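Local coordinates for hypothetical protein ylbA (Escherichia coli, PDB 1RC6) that hydrolyses (S)-ureidoglycine to (S)-ureidoglycolate and ammonia, a manganese-dependent deamination in the breakdown of allantoin, at residues Ile38-Leu50 against Tyr62-Phe76. Residues are numbered along the deposited sequence; the frame is centred on the assembly and turned at random.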
loop_
_atom_site.group_PDB
_atom_site.type_symbol
_atom_site.label_atom_id
_atom_site.label_comp_id
_atom_site.label_asym_id
_atom_site.label_seq_id
_atom_site.Cartn_x
_atom_site.Cartn_y
_atom_site.Cartn_z
ATOM N N ILE A 38 2.551 -2.884 -18.411
ATOM C CA ILE A 38 3.478 -3.948 -18.772
ATOM C C ILE A 38 4.802 -3.546 -18.171
ATOM O O ILE A 38 5.459 -2.660 -18.686
ATOM C CB ILE A 38 3.666 -4.054 -20.288
ATOM C CG1 ILE A 38 2.383 -4.569 -20.942
ATOM C CG2 ILE A 38 4.860 -4.936 -20.592
ATOM C CD1 ILE A 38 1.963 -5.921 -20.455
ATOM N N ILE A 39 5.190 -4.185 -17.076
ATOM C CA ILE A 39 6.447 -3.850 -16.428
ATOM C C ILE A 39 7.454 -4.985 -16.570
ATOM O O ILE A 39 7.201 -6.106 -16.135
ATOM C CB ILE A 39 6.244 -3.575 -14.922
ATOM C CG1 ILE A 39 5.196 -2.476 -14.726
ATOM C CG2 ILE A 39 7.563 -3.157 -14.285
ATOM C CD1 ILE A 39 4.832 -2.238 -13.275
ATOM N N PRO A 40 8.612 -4.707 -17.182
ATOM C CA PRO A 40 9.613 -5.769 -17.335
ATOM C C PRO A 40 9.919 -6.468 -15.994
ATOM O O PRO A 40 10.060 -5.827 -14.948
ATOM C CB PRO A 40 10.821 -5.029 -17.919
ATOM C CG PRO A 40 10.626 -3.611 -17.458
ATOM C CD PRO A 40 9.139 -3.404 -17.619
ATOM N N GLY A 41 9.996 -7.794 -16.042
ATOM C CA GLY A 41 10.248 -8.573 -14.850
ATOM C C GLY A 41 8.971 -9.184 -14.297
ATOM O O GLY A 41 9.012 -10.168 -13.567
ATOM N N PHE A 42 7.826 -8.604 -14.620
ATOM C CA PHE A 42 6.579 -9.152 -14.110
ATOM C C PHE A 42 5.984 -10.113 -15.142
ATOM O O PHE A 42 5.645 -9.714 -16.257
ATOM C CB PHE A 42 5.605 -8.021 -13.756
ATOM C CG PHE A 42 6.062 -7.160 -12.584
ATOM C CD1 PHE A 42 7.170 -6.305 -12.707
ATOM C CD2 PHE A 42 5.395 -7.211 -11.357
ATOM C CE1 PHE A 42 7.602 -5.511 -11.621
ATOM C CE2 PHE A 42 5.814 -6.427 -10.259
ATOM C CZ PHE A 42 6.924 -5.571 -10.392
ATOM N N GLU A 43 5.887 -11.387 -14.768
ATOM C CA GLU A 43 5.361 -12.412 -15.659
ATOM C C GLU A 43 4.050 -12.977 -15.156
ATOM O O GLU A 43 3.823 -13.070 -13.950
ATOM C CB GLU A 43 6.352 -13.562 -15.783
ATOM C CG GLU A 43 7.764 -13.148 -16.099
ATOM C CD GLU A 43 7.900 -12.612 -17.494
ATOM O OE1 GLU A 43 9.033 -12.254 -17.883
ATOM O OE2 GLU A 43 6.869 -12.553 -18.202
ATOM N N ASN A 44 3.192 -13.356 -16.095
ATOM C CA ASN A 44 1.901 -13.956 -15.781
ATOM C C ASN A 44 1.119 -13.288 -14.648
ATOM O O ASN A 44 0.692 -13.958 -13.698
ATOM C CB ASN A 44 2.115 -15.427 -15.454
ATOM C CG ASN A 44 2.961 -16.120 -16.488
ATOM O OD1 ASN A 44 2.690 -16.026 -17.680
ATOM N ND2 ASN A 44 3.995 -16.822 -16.042
ATOM N N CYS A 45 0.909 -11.980 -14.768
ATOM C CA CYS A 45 0.184 -11.223 -13.751
ATOM C C CYS A 45 -0.166 -9.851 -14.304
ATOM O O CYS A 45 0.526 -9.344 -15.185
ATOM C CB CYS A 45 1.064 -11.018 -12.521
ATOM S SG CYS A 45 2.468 -9.918 -12.878
ATOM N N ASP A 46 -1.226 -9.250 -13.773
ATOM C CA ASP A 46 -1.644 -7.924 -14.203
ATOM C C ASP A 46 -1.110 -6.895 -13.212
ATOM O O ASP A 46 -1.487 -6.902 -12.041
ATOM C CB ASP A 46 -3.170 -7.823 -14.256
ATOM C CG ASP A 46 -3.787 -8.821 -15.207
ATOM O OD1 ASP A 46 -3.191 -9.026 -16.284
ATOM O OD2 ASP A 46 -4.861 -9.386 -14.880
ATOM N N ALA A 47 -0.222 -6.024 -13.671
ATOM C CA ALA A 47 0.320 -5.003 -12.780
ATOM C C ALA A 47 -0.270 -3.650 -13.118
ATOM O O ALA A 47 -0.359 -3.252 -14.279
ATOM C CB ALA A 47 1.840 -4.941 -12.873
ATOM N N THR A 48 -0.693 -2.940 -12.090
ATOM C CA THR A 48 -1.251 -1.635 -12.307
ATOM C C THR A 48 -0.618 -0.627 -11.360
ATOM O O THR A 48 -0.805 -0.674 -10.150
ATOM C CB THR A 48 -2.787 -1.685 -12.163
ATOM O OG1 THR A 48 -3.273 -0.393 -11.793
ATOM C CG2 THR A 48 -3.201 -2.719 -11.136
ATOM N N ILE A 49 0.180 0.257 -11.938
ATOM C CA ILE A 49 0.863 1.313 -11.201
ATOM C C ILE A 49 -0.152 2.318 -10.630
ATOM O O ILE A 49 -1.113 2.689 -11.310
ATOM C CB ILE A 49 1.829 2.045 -12.126
ATOM C CG1 ILE A 49 2.889 1.072 -12.623
ATOM C CG2 ILE A 49 2.451 3.209 -11.417
ATOM C CD1 ILE A 49 3.685 1.597 -13.795
ATOM N N LEU A 50 0.068 2.751 -9.388
ATOM C CA LEU A 50 -0.825 3.696 -8.720
ATOM C C LEU A 50 -0.158 5.051 -8.530
ATOM O O LEU A 50 -0.057 5.821 -9.465
ATOM C CB LEU A 50 -1.272 3.114 -7.382
ATOM C CG LEU A 50 -1.927 1.736 -7.583
ATOM C CD1 LEU A 50 -2.326 1.138 -6.251
ATOM C CD2 LEU A 50 -3.137 1.871 -8.476
ATOM N N TYR A 62 2.103 -0.147 -6.219
ATOM C CA TYR A 62 1.393 -0.946 -7.205
ATOM C C TYR A 62 0.366 -1.887 -6.627
ATOM O O TYR A 62 0.355 -2.192 -5.435
ATOM C CB TYR A 62 2.357 -1.849 -7.988
ATOM C CG TYR A 62 3.712 -1.293 -8.340
ATOM C CD1 TYR A 62 4.594 -0.849 -7.352
ATOM C CD2 TYR A 62 4.127 -1.233 -9.668
ATOM C CE1 TYR A 62 5.862 -0.350 -7.684
ATOM C CE2 TYR A 62 5.390 -0.741 -10.010
ATOM C CZ TYR A 62 6.247 -0.304 -9.018
ATOM O OH TYR A 62 7.483 0.170 -9.380
ATOM N N LEU A 63 -0.486 -2.366 -7.517
ATOM C CA LEU A 63 -1.494 -3.344 -7.181
ATOM C C LEU A 63 -1.207 -4.409 -8.233
ATOM O O LEU A 63 -1.177 -4.116 -9.425
ATOM C CB LEU A 63 -2.887 -2.767 -7.352
ATOM C CG LEU A 63 -4.044 -3.641 -6.865
ATOM C CD1 LEU A 63 -5.314 -2.797 -6.871
ATOM C CD2 LEU A 63 -4.216 -4.872 -7.760
ATOM N N VAL A 64 -0.961 -5.637 -7.803
ATOM C CA VAL A 64 -0.643 -6.679 -8.758
ATOM C C VAL A 64 -1.375 -7.975 -8.475
ATOM O O VAL A 64 -1.252 -8.546 -7.384
ATOM C CB VAL A 64 0.879 -6.978 -8.762
ATOM C CG1 VAL A 64 1.223 -7.910 -9.911
ATOM C CG2 VAL A 64 1.671 -5.681 -8.863
ATOM N N THR A 65 -2.157 -8.441 -9.441
ATOM C CA THR A 65 -2.833 -9.711 -9.239
ATOM C C THR A 65 -1.977 -10.761 -9.961
ATOM O O THR A 65 -1.699 -10.663 -11.170
ATOM C CB THR A 65 -4.276 -9.718 -9.799
ATOM O OG1 THR A 65 -4.235 -9.938 -11.208
ATOM C CG2 THR A 65 -4.970 -8.394 -9.507
ATOM N N LEU A 66 -1.545 -11.753 -9.192
ATOM C CA LEU A 66 -0.707 -12.820 -9.706
ATOM C C LEU A 66 -1.501 -13.997 -10.211
ATOM O O LEU A 66 -2.325 -14.560 -9.494
ATOM C CB LEU A 66 0.234 -13.290 -8.608
ATOM C CG LEU A 66 0.961 -12.128 -7.925
ATOM C CD1 LEU A 66 1.530 -12.605 -6.602
ATOM C CD2 LEU A 66 2.050 -11.564 -8.857
ATOM N N HIS A 67 -1.261 -14.363 -11.459
ATOM C CA HIS A 67 -1.922 -15.527 -12.022
ATOM C C HIS A 67 -1.003 -16.716 -11.722
ATOM O O HIS A 67 -0.052 -16.581 -10.939
ATOM C CB HIS A 67 -2.135 -15.318 -13.520
ATOM C CG HIS A 67 -3.117 -14.231 -13.824
ATOM N ND1 HIS A 67 -2.794 -13.115 -14.570
ATOM C CD2 HIS A 67 -4.392 -14.045 -13.405
ATOM C CE1 HIS A 67 -3.824 -12.287 -14.588
ATOM N NE2 HIS A 67 -4.805 -12.828 -13.888
ATOM N N GLN A 68 -1.275 -17.875 -12.312
ATOM C CA GLN A 68 -0.426 -19.028 -12.064
ATOM C C GLN A 68 1.008 -18.718 -12.479
ATOM O O GLN A 68 1.271 -18.382 -13.633
ATOM C CB GLN A 68 -0.944 -20.232 -12.830
ATOM C CG GLN A 68 -2.397 -20.489 -12.564
ATOM C CD GLN A 68 -2.910 -21.721 -13.251
ATOM O OE1 GLN A 68 -2.440 -22.091 -14.335
ATOM N NE2 GLN A 68 -3.895 -22.358 -12.640
ATOM N N ASN A 69 1.924 -18.827 -11.523
ATOM C CA ASN A 69 3.334 -18.547 -11.758
ATOM C C ASN A 69 3.592 -17.073 -11.975
ATOM O O ASN A 69 4.641 -16.681 -12.484
ATOM C CB ASN A 69 3.852 -19.328 -12.957
ATOM C CG ASN A 69 3.904 -20.810 -12.694
ATOM O OD1 ASN A 69 2.921 -21.522 -12.911
ATOM N ND2 ASN A 69 5.050 -21.286 -12.201
ATOM N N GLY A 70 2.622 -16.257 -11.585
ATOM C CA GLY A 70 2.768 -14.829 -11.744
ATOM C C GLY A 70 3.600 -14.280 -10.607
ATOM O O GLY A 70 3.490 -14.739 -9.466
ATOM N N GLY A 71 4.441 -13.303 -10.919
ATOM C CA GLY A 71 5.280 -12.707 -9.910
ATOM C C GLY A 71 6.475 -12.089 -10.590
ATOM O O GLY A 71 6.434 -11.783 -11.791
ATOM N N ASN A 72 7.547 -11.903 -9.831
ATOM C CA ASN A 72 8.757 -11.324 -10.376
ATOM C C ASN A 72 9.927 -12.109 -9.842
ATOM O O ASN A 72 10.246 -12.057 -8.654
ATOM C CB ASN A 72 8.868 -9.856 -9.973
ATOM C CG ASN A 72 10.009 -9.152 -10.668
ATOM O OD1 ASN A 72 11.163 -9.575 -10.583
ATOM N ND2 ASN A 72 9.693 -8.063 -11.360
ATOM N N GLN A 73 10.556 -12.850 -10.737
ATOM C CA GLN A 73 11.691 -13.682 -10.398
ATOM C C GLN A 73 12.989 -12.943 -10.674
ATOM O O GLN A 73 14.065 -13.405 -10.334
ATOM C CB GLN A 73 11.629 -14.958 -11.224
ATOM C CG GLN A 73 10.341 -15.739 -11.037
ATOM C CD GLN A 73 10.335 -16.545 -9.759
ATOM O OE1 GLN A 73 10.600 -16.021 -8.681
ATOM N NE2 GLN A 73 10.025 -17.830 -9.873
ATOM N N GLN A 74 12.879 -11.780 -11.288
ATOM C CA GLN A 74 14.042 -10.992 -11.626
ATOM C C GLN A 74 14.604 -10.180 -10.476
ATOM O O GLN A 74 15.795 -9.916 -10.437
ATOM C CB GLN A 74 13.700 -10.063 -12.775
ATOM C CG GLN A 74 14.757 -9.031 -13.087
ATOM C CD GLN A 74 14.365 -8.175 -14.279
ATOM O OE1 GLN A 74 14.053 -8.699 -15.352
ATOM N NE2 GLN A 74 14.375 -6.855 -14.098
ATOM N N GLY A 75 13.757 -9.786 -9.537
ATOM C CA GLY A 75 14.234 -8.983 -8.430
ATOM C C GLY A 75 13.603 -7.607 -8.527
ATOM O O GLY A 75 13.903 -6.841 -9.445
ATOM N N PHE A 76 12.738 -7.291 -7.566
ATOM C CA PHE A 76 12.022 -6.031 -7.552
ATOM C C PHE A 76 12.786 -4.786 -7.114
ATOM O O PHE A 76 12.769 -3.766 -7.822
ATOM C CB PHE A 76 10.753 -6.171 -6.704
ATOM C CG PHE A 76 9.965 -4.897 -6.573
ATOM C CD1 PHE A 76 9.614 -4.160 -7.701
ATOM C CD2 PHE A 76 9.565 -4.436 -5.320
ATOM C CE1 PHE A 76 8.873 -2.979 -7.584
ATOM C CE2 PHE A 76 8.825 -3.259 -5.189
ATOM C CZ PHE A 76 8.478 -2.529 -6.322
#
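Strand 46-49 pairs antiparallel with strand 60-67 at the margin of a six-stranded cupin sheet; both segments turn a corner, and on its far side they pair again, E43 with G71. The axes of the short pieces 46-49 and 62-67 run at 173° to each other. Register follows from reciprocal backbone bonds between D46 and T65 and between T48 and L63, T48 N lying 3.0 Å from L63 O. Past the corner, E43 N to G71 O (3.1 Å) and G71 N to E43 O close the second pairing. At the corner H67 N bonds to N44 O, and a type II turn from H67 to G70 redirects segment 62-76; G70 CA packs against the carbonyls of E43 and N44.

The face bearing C45, A47, I49, Y62 and V64 is largely apolar. C45 SG, set between its backbone N and carbonyl carbon (chi1 68°), reaches V64 CG1 at 3.8 Å, while the other valine methyl, CG2, meets A47 CB. Y62 lies alongside I49, whose CG1 approaches CD2 of the tyrosine; I39 CD1 arrives at the ring edge, 3.6 Å from Y62 CE2. The F42 ring carries N72 ND2 over one face, 3.3 Å from CE1, with ring and amide planes 85° apart. N72 OD1 meanwhile accepts from G75 N at 2.8 Å, an Asx motif, and weakly from Q74 N, which together would limit rotation of the amide. On the face of D46, T48, L63 and T65, T48 CG2 lies beside L63 CB; at its corner end D46 OD2 stands 3.1 Å from H67 CE1, at the ring edge.

Strand 46-49 is outermost in its sheet within the chain; strand 60-67 continues inward through backbone bonds to strand 127-135, with Y62 on L131 and V64 on I129. Beyond the corner, F42 and N72 both pack on F119 of strand 118-121.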